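Local structure of putative aliphatic sulfonates-binding protein (Escherichia coli, 2X26) at residues E3-G8 with I54-T59; I7-G12 with I34-F39; E87-A92 with N118-A123; K107-K112 with G151-W156; A259-T264 with V278-R283. The protein serves as the putative periplasmic binding protein of an ABC-type transport system that takes up aliphatic sulfonates. All coordinates share one frame; numbering follows the deposited sequence. Where two conformers were deposited one is given.

Contact 1 (E3-G8 with I54-T59); sequences EALRIG and IDLGST
R6 and D55 are brought together by matching first torsions. In R6, CG lies beside the backbone N (chi1 -56°), and a bend at chi3 sets NE facing the carboxylate. D55 CG likewise lies beside its own N, with chi1 -55°. The guanidinium then grips D55 side-on in a salt bridge, with one nitrogen to each oxygen. NH2 of R6 meets OD1 of D55 at 2.9 Å, and R6 NE reaches D55 OD2 at 3.1 Å in a nearly straight bond. The two flat groups are twisted 44° apart, and NE of R6 meets OD2 from above the carboxylate plane. R6 N binds D55 OD2 from the same face, at 3.0 Å. A water also donates to OD2 and links it to A4 O. The N of I54 sits over the centre of the guanidinium. In return, R6 O accepts D55 N at 2.8 Å and L56 N weakly. Further on, G8 N binds L56 O at 2.8 Å, and I54 CD1 packs on G8 CA at 3.8 Å. L5 CD1 touches L56 CB, and both leucines meet V205 of helix 199-218. Parallel strands 4-9 and 56-59 are neighbours in a sheet of order 2-1-3-5-4, the topology of type II periplasmic binding proteins.

Contact 2 (I7-G12 with I34-F39); sequences IGYQKG and ISWVEF
I7 and W36 form the tight end of this contact. The two side chains lie side by side and point the same way. CD1 of I7 sits over the face of the indole, 3.7 Å from the centroid of the six-membered ring of W36. The W36 edge is turned to the face of Y9 in an offset edge-to-face pair, with planes at 83°. Y9 CG lies between its backbone N and carbonyl carbon (chi1 72°). CA of E38 lies over one face of the Y9 ring, toward its rim. There CB of E38 touches CZ of Y9 at 3.5 Å. Regular parallel-strand bonds run beneath, such as V37 N to I7 O at 2.8 Å and F39 N to Y9 O at 2.9 Å. The edge of the F39 ring meets CA of G8. The other end is loose and wet. K11 NZ and E38 OE2 make a long salt bridge of 3.7 Å, and NZ also binds T230 O. One water joins K11 N to F39 O, and another donates to E38 OE1 and accepts weakly from K11 NZ. Strand 33-38 is outermost in its sheet. L25 of helix 24-28 packs on I7, I34 and W36. M16 and V17 of helix 14-21 meet Y9, and helix 42-51 lies against F39.

Contact 3 (E87-A92 with N118-A123); sequences EVILVA and NLLLRA
E87 OE2 is gripped by S115 OG, and weakly by S116 OG, at the start of the helix that carries L119. This holds the end of E87 near the helix, while E87 CG passes CD1 of L119 at 4.1 Å. The two side chains slide past each other in opposite directions. The rest of the contact is apolar. The two methyls of L119 divide the work. CD1 goes to E87, and L119 CD2 lies 3.8 Å from CG1 of I89. L119 CD2 also meets the main chain at V88 C, 3.9 Å away. I89 CD1 reaches the helix at two points. I89 CD1 touches CD1 of L120 at 3.8 Å, crossing that side chain at about a right angle, and CB of A123 at 4.1 Å. A second gripped oxygen lies elsewhere on the helix. N118 OD1 takes R122 NE at 2.8 Å and R122 NH2 at 3.3 Å. OD1 lies in the guanidinium plane; NH2 meets it in the amide plane on a lone pair, NE from above that plane. Helix segment 118-123 runs at 71° to strand 87-92. I89 also packs on A155 and A157 of strand 155-159, whereas V88 and L90 meet V174 of strand 172-177. L120 rests on F131, and N118 faces L267 and F268 of helix 255-270.

Contact 4 (K107-K112 with G151-W156); sequences KVAFQK and GNVDAW
W156 presents the edge of its indole to A109, whose O lies in the ring plane 3.4 Å from CD1 of W156. Beyond the two segments the ring packs against A144, R145 and F148 of helix 141-149. F110, the next residue along the strand from A109, has its ring among other aromatics: H117 meets it edge-to-face, and the rings of Y138 and F131 also touch it. Between the backbones, K107 O accepts two donors. D154 N binds K107 O at 2.9 Å, and A155 N weakly at 3.4 Å. A109 N then binds A155 O at 2.9 Å, and from here the pairing is regular and parallel. Small apolar groups fill in beside these bonds. A109 CB meets CG2 of V153 at 3.8 Å. On the sheet face of V108 and A155, CG1 of V108 faces CB of A155 at 4.3 Å. K107 lays CD against N152 O at 3.2 Å, then its end leads away. G151, at positive phi, ends the preceding helix in a Schellman motif, and strand 155-159 begins four residues later. The charged ends take little part. K107 NZ and D154 OD2 stay 6.8 Å apart, so any attraction between them is probably modest. Cohesion rests on main-chain bonds and apolar contacts; the lysine adds its backbone O and the CH2 groups of its side chain.

Contact 5 (A259-T264 with V278-R283); sequences ALQQQT and VDIRQR
Q262 reaches across to V278, I280 and R281, and each part of it has a partner. CB and CG lie near NH1 of R281, with Q262 CG 3.9 Å from it. Beyond CG the chain bends (chi2 61°), which puts Q262 CD 3.5 Å from V278 O. The amide then splits its two ends. Q262 OE1 accepts I280 N at 2.8 Å, while Q262 NE2 donates to V278 O at 2.9 Å and also binds D266 OD1. A water donates to OE1 of Q262 as well. That water is further held by D279 OD1, R281 N and R281 NH1, the last at 2.6 Å in the guanidinium plane. The Q262 amide and the R281 guanidinium are nearly parallel, 12° apart. R281 NH2 goes on to A259 CB at 3.7 Å. Beside this polar patch, I280 CG2 packs on CG of Q261 at 3.7 Å, the two side chains crossing at about a right angle. The far end of Q261 is bound by D61 O and Y76 OH. Q262 thus bonds to the O of one residue and the N of the second one on, as a residue of a parallel strand would. This side-chain mimic of strand pairing ties the 3-10 turn at 280-283 to helix 255-270.

How the contacts relate
The chain starts with strand 4-9, which serves both contact 1 and contact 2. Both start from this strand; contact 2 closes first, at 34-39, and contact 1 later, at 54-59. They share I7 and G8 and join three neighbouring strands of one sheet. Contacts 3 and 4 follow, and they cross: 107-112 falls inside the loop of contact 3, and 151-156 lies beyond it. Both belong to the second sheet, where L90 N meets W156 O. Contacts 1 and 4 lie on opposite sides of the chain's centre, about 35 Å apart between centres. Contact 5 closes last, folding the chain after helix 255-270 back onto that helix. N118 of contact 3 packs on T264 of contact 5.

Contact 1 (E3-G8 with I54-T59)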
# COMPACT_ATOMS: atom_id res chain seq x y z
N GLU A 3 20.41 -14.35 5.12
CA GLU A 3 20.01 -15.76 5.22
C GLU A 3 18.55 -15.98 4.81
O GLU A 3 18.19 -17.00 4.21
CB GLU A 3 20.24 -16.28 6.63
CG GLU A 3 20.24 -17.79 6.72
CD GLU A 3 20.89 -18.27 7.99
OE1 GLU A 3 21.77 -17.53 8.51
OE2 GLU A 3 20.53 -19.36 8.45
N ALA A 4 17.70 -15.00 5.12
CA ALA A 4 16.28 -15.12 4.85
C ALA A 4 15.63 -13.75 4.62
O ALA A 4 16.10 -12.71 5.13
CB ALA A 4 15.57 -15.81 5.96
N LEU A 5 14.56 -13.81 3.84
CA LEU A 5 13.74 -12.67 3.57
C LEU A 5 12.31 -13.19 3.68
O LEU A 5 11.84 -13.94 2.81
CB LEU A 5 14.02 -12.09 2.19
CG LEU A 5 12.95 -11.08 1.78
CD1 LEU A 5 12.82 -9.88 2.74
CD2 LEU A 5 13.20 -10.60 0.34
N ARG A 6 11.63 -12.73 4.72
CA ARG A 6 10.20 -13.08 4.98
C ARG A 6 9.34 -11.89 4.61
O ARG A 6 9.47 -10.81 5.19
CB ARG A 6 9.98 -13.46 6.46
CG ARG A 6 10.92 -14.61 6.85
CD ARG A 6 11.04 -14.71 8.35
NE ARG A 6 11.73 -13.56 8.92
CZ ARG A 6 11.83 -13.38 10.24
NH1 ARG A 6 11.24 -14.24 11.08
NH2 ARG A 6 12.43 -12.29 10.71
N ILE A 7 8.48 -12.10 3.63
CA ILE A 7 7.77 -10.98 2.99
C ILE A 7 6.30 -10.98 3.37
O ILE A 7 5.59 -11.98 3.16
CB ILE A 7 7.89 -11.05 1.45
CG1 ILE A 7 9.37 -11.13 1.05
CG2 ILE A 7 7.11 -9.89 0.84
CD1 ILE A 7 9.64 -11.52 -0.40
N GLY A 8 5.84 -9.87 3.92
CA GLY A 8 4.39 -9.68 4.14
C GLY A 8 3.75 -9.01 2.94
O GLY A 8 4.19 -7.94 2.52
N ILE A 54 8.24 -10.97 10.22
CA ILE A 54 8.52 -10.77 8.78
C ILE A 54 9.54 -9.61 8.66
O ILE A 54 9.78 -8.87 9.64
CB ILE A 54 7.27 -10.42 7.95
CG1 ILE A 54 6.59 -9.22 8.59
CG2 ILE A 54 6.28 -11.62 7.81
CD1 ILE A 54 5.54 -8.62 7.62
N ASP A 55 10.17 -9.48 7.51
CA ASP A 55 11.23 -8.50 7.36
C ASP A 55 10.88 -7.33 6.44
O ASP A 55 11.48 -6.29 6.57
CB ASP A 55 12.47 -9.19 6.77
CG ASP A 55 12.89 -10.35 7.58
OD1 ASP A 55 13.13 -10.17 8.79
OD2 ASP A 55 12.99 -11.48 7.05
N LEU A 56 9.91 -7.51 5.55
CA LEU A 56 9.60 -6.49 4.55
C LEU A 56 8.12 -6.60 4.29
O LEU A 56 7.61 -7.73 4.16
CB LEU A 56 10.38 -6.78 3.25
CG LEU A 56 10.15 -5.86 2.06
CD1 LEU A 56 10.69 -4.47 2.40
CD2 LEU A 56 10.89 -6.42 0.83
N GLY A 57 7.44 -5.45 4.17
CA GLY A 57 6.00 -5.48 3.92
C GLY A 57 5.51 -4.35 3.03
O GLY A 57 6.18 -3.33 2.89
N SER A 58 4.38 -4.61 2.37
CA SER A 58 3.73 -3.64 1.50
C SER A 58 2.40 -3.19 2.14
O SER A 58 1.58 -4.02 2.56
CB SER A 58 3.43 -4.38 0.20
OG SER A 58 2.32 -3.80 -0.44
N THR A 59 2.17 -1.88 2.23
CA THR A 59 0.89 -1.35 2.75
C THR A 59 0.66 0.01 2.10
O THR A 59 1.54 0.56 1.46
CB THR A 59 0.77 -1.14 4.33
OG1 THR A 59 1.36 0.10 4.68
CG2 THR A 59 1.39 -2.26 5.19
O HOH W 1 15.28 -12.61 8.27

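Contact 2 (I7-G12 with I34-F39)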
# COMPACT_ATOMS: atom_id res chain seq x y z
N ILE A 7 8.48 -12.10 3.63
CA ILE A 7 7.77 -10.98 2.99
C ILE A 7 6.30 -10.98 3.37
O ILE A 7 5.59 -11.98 3.16
CB ILE A 7 7.89 -11.05 1.45
CG1 ILE A 7 9.37 -11.13 1.05
CG2 ILE A 7 7.11 -9.89 0.84
CD1 ILE A 7 9.64 -11.52 -0.40
N GLY A 8 5.84 -9.87 3.92
CA GLY A 8 4.39 -9.68 4.14
C GLY A 8 3.75 -9.01 2.94
O GLY A 8 4.19 -7.94 2.52
N TYR A 9 2.71 -9.63 2.40
CA TYR A 9 2.05 -9.03 1.19
C TYR A 9 0.53 -9.10 1.37
O TYR A 9 0.04 -9.85 2.21
CB TYR A 9 2.49 -9.76 -0.08
CG TYR A 9 1.93 -11.18 -0.26
CD1 TYR A 9 0.83 -11.41 -1.14
CD2 TYR A 9 2.47 -12.27 0.41
CE1 TYR A 9 0.32 -12.67 -1.30
CE2 TYR A 9 1.95 -13.57 0.25
CZ TYR A 9 0.90 -13.74 -0.64
OH TYR A 9 0.37 -14.99 -0.83
N GLN A 10 -0.20 -8.33 0.54
CA GLN A 10 -1.66 -8.38 0.52
C GLN A 10 -2.05 -8.76 -0.90
O GLN A 10 -1.24 -8.69 -1.83
CB GLN A 10 -2.23 -7.03 0.89
CG GLN A 10 -1.78 -6.56 2.33
CD GLN A 10 -2.33 -5.18 2.65
OE1 GLN A 10 -3.57 -4.98 2.67
NE2 GLN A 10 -1.43 -4.22 2.90
N LYS A 11 -3.27 -9.22 -1.06
CA LYS A 11 -3.74 -9.58 -2.42
C LYS A 11 -3.52 -8.50 -3.46
O LYS A 11 -3.26 -8.82 -4.64
CB LYS A 11 -5.21 -9.97 -2.35
CG LYS A 11 -5.45 -11.29 -1.75
CD LYS A 11 -6.96 -11.52 -1.76
CE LYS A 11 -7.34 -12.78 -1.02
NZ LYS A 11 -6.72 -13.97 -1.66
N GLY A 12 -3.64 -7.24 -3.06
CA GLY A 12 -3.45 -6.09 -3.95
C GLY A 12 -2.06 -5.52 -4.01
O GLY A 12 -1.85 -4.47 -4.66
N ILE A 34 13.59 -17.39 0.73
CA ILE A 34 12.52 -16.44 0.49
C ILE A 34 11.24 -17.08 1.00
O ILE A 34 10.93 -18.24 0.66
CB ILE A 34 12.35 -16.13 -1.02
CG1 ILE A 34 13.69 -15.68 -1.69
CG2 ILE A 34 11.23 -15.09 -1.22
CD1 ILE A 34 14.33 -14.41 -1.02
N SER A 35 10.48 -16.36 1.81
CA SER A 35 9.14 -16.82 2.22
C SER A 35 8.08 -15.70 2.16
O SER A 35 8.38 -14.50 2.23
CB SER A 35 9.13 -17.45 3.60
OG SER A 35 9.53 -16.54 4.59
N TRP A 36 6.86 -16.12 1.96
CA TRP A 36 5.78 -15.18 1.61
C TRP A 36 4.67 -15.42 2.64
O TRP A 36 4.31 -16.56 2.91
CB TRP A 36 5.27 -15.57 0.21
CG TRP A 36 6.25 -15.35 -0.87
CD1 TRP A 36 7.14 -16.27 -1.38
CD2 TRP A 36 6.51 -14.11 -1.55
NE1 TRP A 36 7.89 -15.67 -2.39
CE2 TRP A 36 7.52 -14.35 -2.48
CE3 TRP A 36 5.97 -12.84 -1.47
CZ2 TRP A 36 8.02 -13.34 -3.34
CZ3 TRP A 36 6.44 -11.82 -2.33
CH2 TRP A 36 7.46 -12.10 -3.26
N VAL A 37 4.15 -14.34 3.22
CA VAL A 37 3.09 -14.43 4.19
C VAL A 37 2.01 -13.45 3.77
O VAL A 37 2.22 -12.21 3.80
CB VAL A 37 3.59 -14.05 5.62
CG1 VAL A 37 2.47 -14.28 6.60
CG2 VAL A 37 4.79 -14.90 5.96
N GLU A 38 0.84 -13.99 3.45
CA GLU A 38 -0.28 -13.15 3.05
C GLU A 38 -1.03 -12.64 4.28
O GLU A 38 -1.37 -13.43 5.17
CB GLU A 38 -1.24 -13.95 2.16
CG GLU A 38 -2.31 -13.06 1.55
CD GLU A 38 -3.38 -13.88 0.89
OE1 GLU A 38 -4.29 -14.33 1.60
OE2 GLU A 38 -3.29 -14.07 -0.34
N PHE A 39 -1.25 -11.34 4.32
CA PHE A 39 -2.05 -10.73 5.38
C PHE A 39 -3.38 -10.18 4.87
O PHE A 39 -3.46 -9.73 3.72
CB PHE A 39 -1.24 -9.58 6.01
CG PHE A 39 -0.11 -10.09 6.85
CD1 PHE A 39 -0.30 -10.36 8.19
CD2 PHE A 39 1.14 -10.32 6.28
CE1 PHE A 39 0.77 -10.90 8.99
CE2 PHE A 39 2.21 -10.82 7.03
CZ PHE A 39 2.02 -11.13 8.38
O HOH W 2 -4.75 -9.37 1.38
O HOH W 3 -6.14 -16.53 0.47

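Contact 3 (E87-A92 with N118-A123)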
# COMPACT_ATOMS: atom_id res chain seq x y z
N GLU A 87 -9.41 5.08 -6.09
CA GLU A 87 -9.94 5.39 -4.75
C GLU A 87 -11.11 6.38 -4.97
O GLU A 87 -10.90 7.45 -5.45
CB GLU A 87 -8.80 6.01 -3.92
CG GLU A 87 -9.09 6.27 -2.45
CD GLU A 87 -8.71 5.05 -1.57
OE1 GLU A 87 -7.61 4.51 -1.80
OE2 GLU A 87 -9.51 4.67 -0.70
N VAL A 88 -12.35 5.99 -4.64
CA VAL A 88 -13.55 6.74 -5.08
C VAL A 88 -14.66 6.95 -4.04
O VAL A 88 -14.73 6.23 -3.04
CB VAL A 88 -14.17 6.01 -6.30
CG1 VAL A 88 -13.14 5.91 -7.44
CG2 VAL A 88 -14.72 4.60 -5.88
N ILE A 89 -15.52 7.94 -4.30
CA ILE A 89 -16.84 8.02 -3.68
C ILE A 89 -17.87 7.68 -4.76
O ILE A 89 -17.90 8.33 -5.83
CB ILE A 89 -17.09 9.44 -3.14
CG1 ILE A 89 -16.03 9.82 -2.11
CG2 ILE A 89 -18.53 9.57 -2.54
CD1 ILE A 89 -16.15 11.31 -1.59
N LEU A 90 -18.67 6.65 -4.49
CA LEU A 90 -19.70 6.22 -5.42
C LEU A 90 -21.06 6.65 -4.99
O LEU A 90 -21.39 6.61 -3.80
CB LEU A 90 -19.75 4.70 -5.47
CG LEU A 90 -18.54 3.95 -6.03
CD1 LEU A 90 -18.76 2.47 -5.77
CD2 LEU A 90 -18.35 4.22 -7.56
N VAL A 91 -21.87 7.00 -5.97
CA VAL A 91 -23.30 7.23 -5.73
C VAL A 91 -24.03 6.47 -6.78
O VAL A 91 -23.39 6.00 -7.72
CB VAL A 91 -23.69 8.73 -5.80
CG1 VAL A 91 -22.97 9.50 -4.68
CG2 VAL A 91 -23.25 9.34 -7.17
N ALA A 92 -25.35 6.34 -6.66
CA ALA A 92 -26.14 5.71 -7.73
C ALA A 92 -26.13 6.59 -8.98
O ALA A 92 -26.12 7.83 -8.83
CB ALA A 92 -27.60 5.44 -7.24
N ASN A 118 -9.65 8.88 4.81
CA ASN A 118 -8.74 9.97 4.47
C ASN A 118 -9.29 10.71 3.24
O ASN A 118 -9.35 11.95 3.22
CB ASN A 118 -7.32 9.41 4.21
CG ASN A 118 -6.33 10.45 3.82
OD1 ASN A 118 -6.08 11.41 4.58
ND2 ASN A 118 -5.69 10.27 2.66
N LEU A 119 -9.72 9.94 2.23
CA LEU A 119 -10.22 10.56 0.98
C LEU A 119 -11.42 11.41 1.32
O LEU A 119 -11.52 12.55 0.86
CB LEU A 119 -10.68 9.49 -0.05
CG LEU A 119 -11.35 10.06 -1.32
CD1 LEU A 119 -10.32 10.17 -2.31
CD2 LEU A 119 -12.35 9.12 -1.85
N LEU A 120 -12.29 10.88 2.16
CA LEU A 120 -13.54 11.58 2.48
C LEU A 120 -13.31 12.84 3.27
O LEU A 120 -13.92 13.88 2.94
CB LEU A 120 -14.55 10.67 3.20
CG LEU A 120 -15.91 11.30 3.44
CD1 LEU A 120 -16.67 11.70 2.13
CD2 LEU A 120 -16.77 10.36 4.32
N LEU A 121 -12.45 12.81 4.30
CA LEU A 121 -12.09 14.05 5.04
C LEU A 121 -11.57 15.12 4.07
O LEU A 121 -11.98 16.27 4.17
CB LEU A 121 -10.99 13.81 6.08
CG LEU A 121 -11.42 13.14 7.40
CD1 LEU A 121 -10.17 12.82 8.20
CD2 LEU A 121 -12.26 14.13 8.17
N ARG A 122 -10.68 14.72 3.15
CA ARG A 122 -10.09 15.68 2.19
C ARG A 122 -11.05 16.19 1.14
O ARG A 122 -11.06 17.39 0.84
CB ARG A 122 -8.89 15.07 1.51
CG ARG A 122 -7.71 14.90 2.47
CD ARG A 122 -6.72 14.01 1.82
NE ARG A 122 -5.76 13.56 2.80
CZ ARG A 122 -4.59 14.15 3.02
NH1 ARG A 122 -4.22 15.23 2.30
NH2 ARG A 122 -3.79 13.65 3.95
N ALA A 123 -11.88 15.30 0.60
CA ALA A 123 -12.91 15.69 -0.36
C ALA A 123 -13.91 16.66 0.26
O ALA A 123 -14.31 17.66 -0.36
CB ALA A 123 -13.65 14.44 -0.90

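Contact 4 (K107-K112 with G151-W156)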
# COMPACT_ATOMS: atom_id res chain seq x y z
N LYS A 107 -26.02 10.30 4.28
CA LYS A 107 -25.30 9.20 4.91
C LYS A 107 -24.22 8.67 3.96
O LYS A 107 -24.50 8.33 2.80
CB LYS A 107 -26.25 8.05 5.29
CG LYS A 107 -27.40 8.45 6.18
CD LYS A 107 -28.41 7.27 6.18
CE LYS A 107 -29.84 7.69 6.29
NZ LYS A 107 -30.25 7.81 7.71
N VAL A 108 -22.98 8.62 4.45
CA VAL A 108 -21.90 8.12 3.63
C VAL A 108 -21.24 6.93 4.34
O VAL A 108 -20.71 7.09 5.45
CB VAL A 108 -20.87 9.23 3.39
CG1 VAL A 108 -19.72 8.71 2.49
CG2 VAL A 108 -21.54 10.51 2.75
N ALA A 109 -21.17 5.77 3.67
CA ALA A 109 -20.53 4.61 4.26
C ALA A 109 -19.06 4.56 3.89
O ALA A 109 -18.72 4.89 2.75
CB ALA A 109 -21.20 3.36 3.76
N PHE A 110 -18.22 4.14 4.83
CA PHE A 110 -16.77 3.88 4.60
C PHE A 110 -16.18 3.23 5.85
O PHE A 110 -16.78 3.34 6.92
CB PHE A 110 -16.01 5.19 4.33
CG PHE A 110 -16.12 6.21 5.46
CD1 PHE A 110 -15.10 6.36 6.41
CD2 PHE A 110 -17.28 6.98 5.59
CE1 PHE A 110 -15.25 7.30 7.46
CE2 PHE A 110 -17.43 7.89 6.64
CZ PHE A 110 -16.41 8.05 7.56
N GLN A 111 -14.97 2.67 5.74
CA GLN A 111 -14.32 2.05 6.89
C GLN A 111 -13.55 3.06 7.73
O GLN A 111 -12.73 3.82 7.21
CB GLN A 111 -13.37 0.90 6.44
CG GLN A 111 -12.83 0.13 7.66
CD GLN A 111 -11.98 -1.08 7.25
OE1 GLN A 111 -12.47 -2.18 7.09
NE2 GLN A 111 -10.70 -0.86 7.13
N LYS A 112 -13.83 3.11 9.04
CA LYS A 112 -13.15 4.08 9.90
C LYS A 112 -11.64 3.84 9.84
O LYS A 112 -11.17 2.69 9.93
CB LYS A 112 -13.64 4.01 11.37
CG LYS A 112 -13.01 5.14 12.23
CD LYS A 112 -13.55 5.15 13.69
CE LYS A 112 -12.53 5.86 14.61
NZ LYS A 112 -13.03 6.07 15.99
N GLY A 151 -30.07 0.90 -0.40
CA GLY A 151 -30.41 2.34 -0.36
C GLY A 151 -30.39 2.88 1.06
O GLY A 151 -31.07 3.86 1.34
N ASN A 152 -29.62 2.23 1.94
CA ASN A 152 -29.51 2.67 3.33
C ASN A 152 -28.47 3.77 3.57
O ASN A 152 -28.57 4.55 4.53
CB ASN A 152 -29.32 1.47 4.26
CG ASN A 152 -30.61 0.69 4.49
OD1 ASN A 152 -31.69 1.20 4.25
ND2 ASN A 152 -30.50 -0.54 4.92
N VAL A 153 -27.54 3.94 2.61
CA VAL A 153 -26.68 5.12 2.58
C VAL A 153 -26.74 5.71 1.17
O VAL A 153 -27.16 5.02 0.22
CB VAL A 153 -25.17 4.80 2.93
CG1 VAL A 153 -25.03 4.49 4.39
CG2 VAL A 153 -24.64 3.67 2.09
N ASP A 154 -26.36 6.96 1.03
CA ASP A 154 -26.43 7.58 -0.29
C ASP A 154 -25.15 7.52 -1.08
O ASP A 154 -25.17 7.74 -2.29
CB ASP A 154 -26.96 9.00 -0.19
CG ASP A 154 -28.33 9.00 0.45
OD1 ASP A 154 -29.17 8.18 -0.02
OD2 ASP A 154 -28.51 9.70 1.46
N ALA A 155 -24.04 7.26 -0.40
CA ALA A 155 -22.75 7.23 -1.05
C ALA A 155 -21.85 6.25 -0.31
O ALA A 155 -22.05 6.02 0.89
CB ALA A 155 -22.11 8.63 -1.07
N TRP A 156 -20.86 5.70 -1.01
CA TRP A 156 -19.94 4.70 -0.48
C TRP A 156 -18.53 5.11 -0.91
O TRP A 156 -18.21 5.21 -2.11
CB TRP A 156 -20.29 3.29 -0.97
CG TRP A 156 -19.41 2.17 -0.47
CD1 TRP A 156 -18.70 2.14 0.68
CD2 TRP A 156 -19.24 0.89 -1.08
NE1 TRP A 156 -18.05 0.93 0.81
CE2 TRP A 156 -18.37 0.15 -0.26
CE3 TRP A 156 -19.70 0.31 -2.27
CZ2 TRP A 156 -17.96 -1.15 -0.57
CZ3 TRP A 156 -19.29 -0.99 -2.58
CH2 TRP A 156 -18.43 -1.69 -1.74

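Contact 5 (A259-T264 with V278-R283)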
# COMPACT_ATOMS: atom_id res chain seq x y z
N ALA A 259 6.70 15.03 2.90
CA ALA A 259 5.85 16.13 3.29
C ALA A 259 4.39 15.78 3.14
O ALA A 259 3.56 16.18 3.98
CB ALA A 259 6.19 17.41 2.48
N LEU A 260 4.03 15.07 2.05
CA LEU A 260 2.60 14.65 1.89
C LEU A 260 2.21 13.67 2.98
O LEU A 260 1.10 13.74 3.52
CB LEU A 260 2.27 14.03 0.53
CG LEU A 260 2.50 14.99 -0.64
CD1 LEU A 260 2.64 14.19 -1.95
CD2 LEU A 260 1.33 16.00 -0.70
N GLN A 261 3.13 12.75 3.29
CA GLN A 261 2.82 11.74 4.34
C GLN A 261 2.72 12.46 5.68
O GLN A 261 1.87 12.10 6.53
CB GLN A 261 3.85 10.60 4.36
CG GLN A 261 3.62 9.49 5.37
CD GLN A 261 2.46 8.60 5.05
OE1 GLN A 261 1.63 8.88 4.18
NE2 GLN A 261 2.43 7.47 5.71
N GLN A 262 3.55 13.50 5.88
CA GLN A 262 3.48 14.24 7.16
C GLN A 262 2.13 14.92 7.30
O GLN A 262 1.53 14.89 8.40
CB GLN A 262 4.62 15.27 7.29
CG GLN A 262 4.69 15.95 8.70
CD GLN A 262 4.94 14.94 9.80
OE1 GLN A 262 6.01 14.33 9.85
NE2 GLN A 262 3.95 14.74 10.69
N GLN A 263 1.64 15.52 6.20
CA GLN A 263 0.33 16.17 6.18
C GLN A 263 -0.76 15.19 6.65
O GLN A 263 -1.63 15.52 7.48
CB GLN A 263 -0.01 16.71 4.77
CG GLN A 263 0.53 18.11 4.39
CD GLN A 263 0.58 18.34 2.86
OE1 GLN A 263 -0.33 17.94 2.13
NE2 GLN A 263 1.65 18.96 2.39
N THR A 264 -0.74 13.97 6.10
CA THR A 264 -1.75 12.98 6.47
C THR A 264 -1.62 12.57 7.95
O THR A 264 -2.63 12.38 8.67
CB THR A 264 -1.66 11.73 5.56
OG1 THR A 264 -1.81 12.16 4.19
CG2 THR A 264 -2.79 10.73 5.92
N VAL A 278 3.53 12.34 14.61
CA VAL A 278 4.69 11.51 14.29
C VAL A 278 5.70 12.39 13.53
O VAL A 278 5.30 13.33 12.86
CB VAL A 278 4.30 10.26 13.43
CG1 VAL A 278 5.52 9.32 13.14
CG2 VAL A 278 3.20 9.49 14.11
N ASP A 279 6.98 12.09 13.62
CA ASP A 279 7.97 12.75 12.79
C ASP A 279 8.22 11.84 11.58
O ASP A 279 9.12 10.99 11.62
CB ASP A 279 9.27 12.94 13.58
CG ASP A 279 10.34 13.72 12.81
OD1 ASP A 279 10.10 14.06 11.62
OD2 ASP A 279 11.41 14.00 13.39
N ILE A 280 7.45 11.99 10.50
CA ILE A 280 7.56 11.03 9.40
C ILE A 280 8.98 10.97 8.82
O ILE A 280 9.46 9.88 8.48
CB ILE A 280 6.55 11.34 8.23
CG1 ILE A 280 5.11 11.16 8.73
CG2 ILE A 280 6.88 10.50 6.90
CD1 ILE A 280 4.84 9.73 9.17
N ARG A 281 9.64 12.13 8.72
CA ARG A 281 10.96 12.14 8.13
C ARG A 281 11.99 11.29 8.89
O ARG A 281 12.89 10.77 8.26
CB ARG A 281 11.48 13.57 7.96
CG ARG A 281 10.72 14.30 6.83
CD ARG A 281 10.91 15.77 7.01
NE ARG A 281 10.16 16.58 6.06
CZ ARG A 281 8.95 17.10 6.28
NH1 ARG A 281 8.31 16.87 7.42
NH2 ARG A 281 8.39 17.86 5.36
N GLN A 282 11.82 11.14 10.20
CA GLN A 282 12.73 10.30 11.02
C GLN A 282 12.62 8.81 10.61
O GLN A 282 13.57 8.02 10.83
CB GLN A 282 12.39 10.50 12.53
CG GLN A 282 13.40 9.92 13.57
CD GLN A 282 13.27 8.41 13.87
OE1 GLN A 282 12.17 7.81 13.84
NE2 GLN A 282 14.41 7.80 14.18
N ARG A 283 11.48 8.44 10.01
CA ARG A 283 11.19 7.06 9.61
C ARG A 283 11.51 6.79 8.14
O ARG A 283 11.21 5.70 7.67
CB ARG A 283 9.72 6.71 9.88
CG ARG A 283 9.27 6.82 11.34
CD ARG A 283 10.01 5.85 12.26
NE ARG A 283 9.18 5.50 13.42
CZ ARG A 283 8.99 6.28 14.49
NH1 ARG A 283 9.53 7.50 14.54
NH2 ARG A 283 8.22 5.87 15.50
O HOH W 4 8.57 15.06 9.24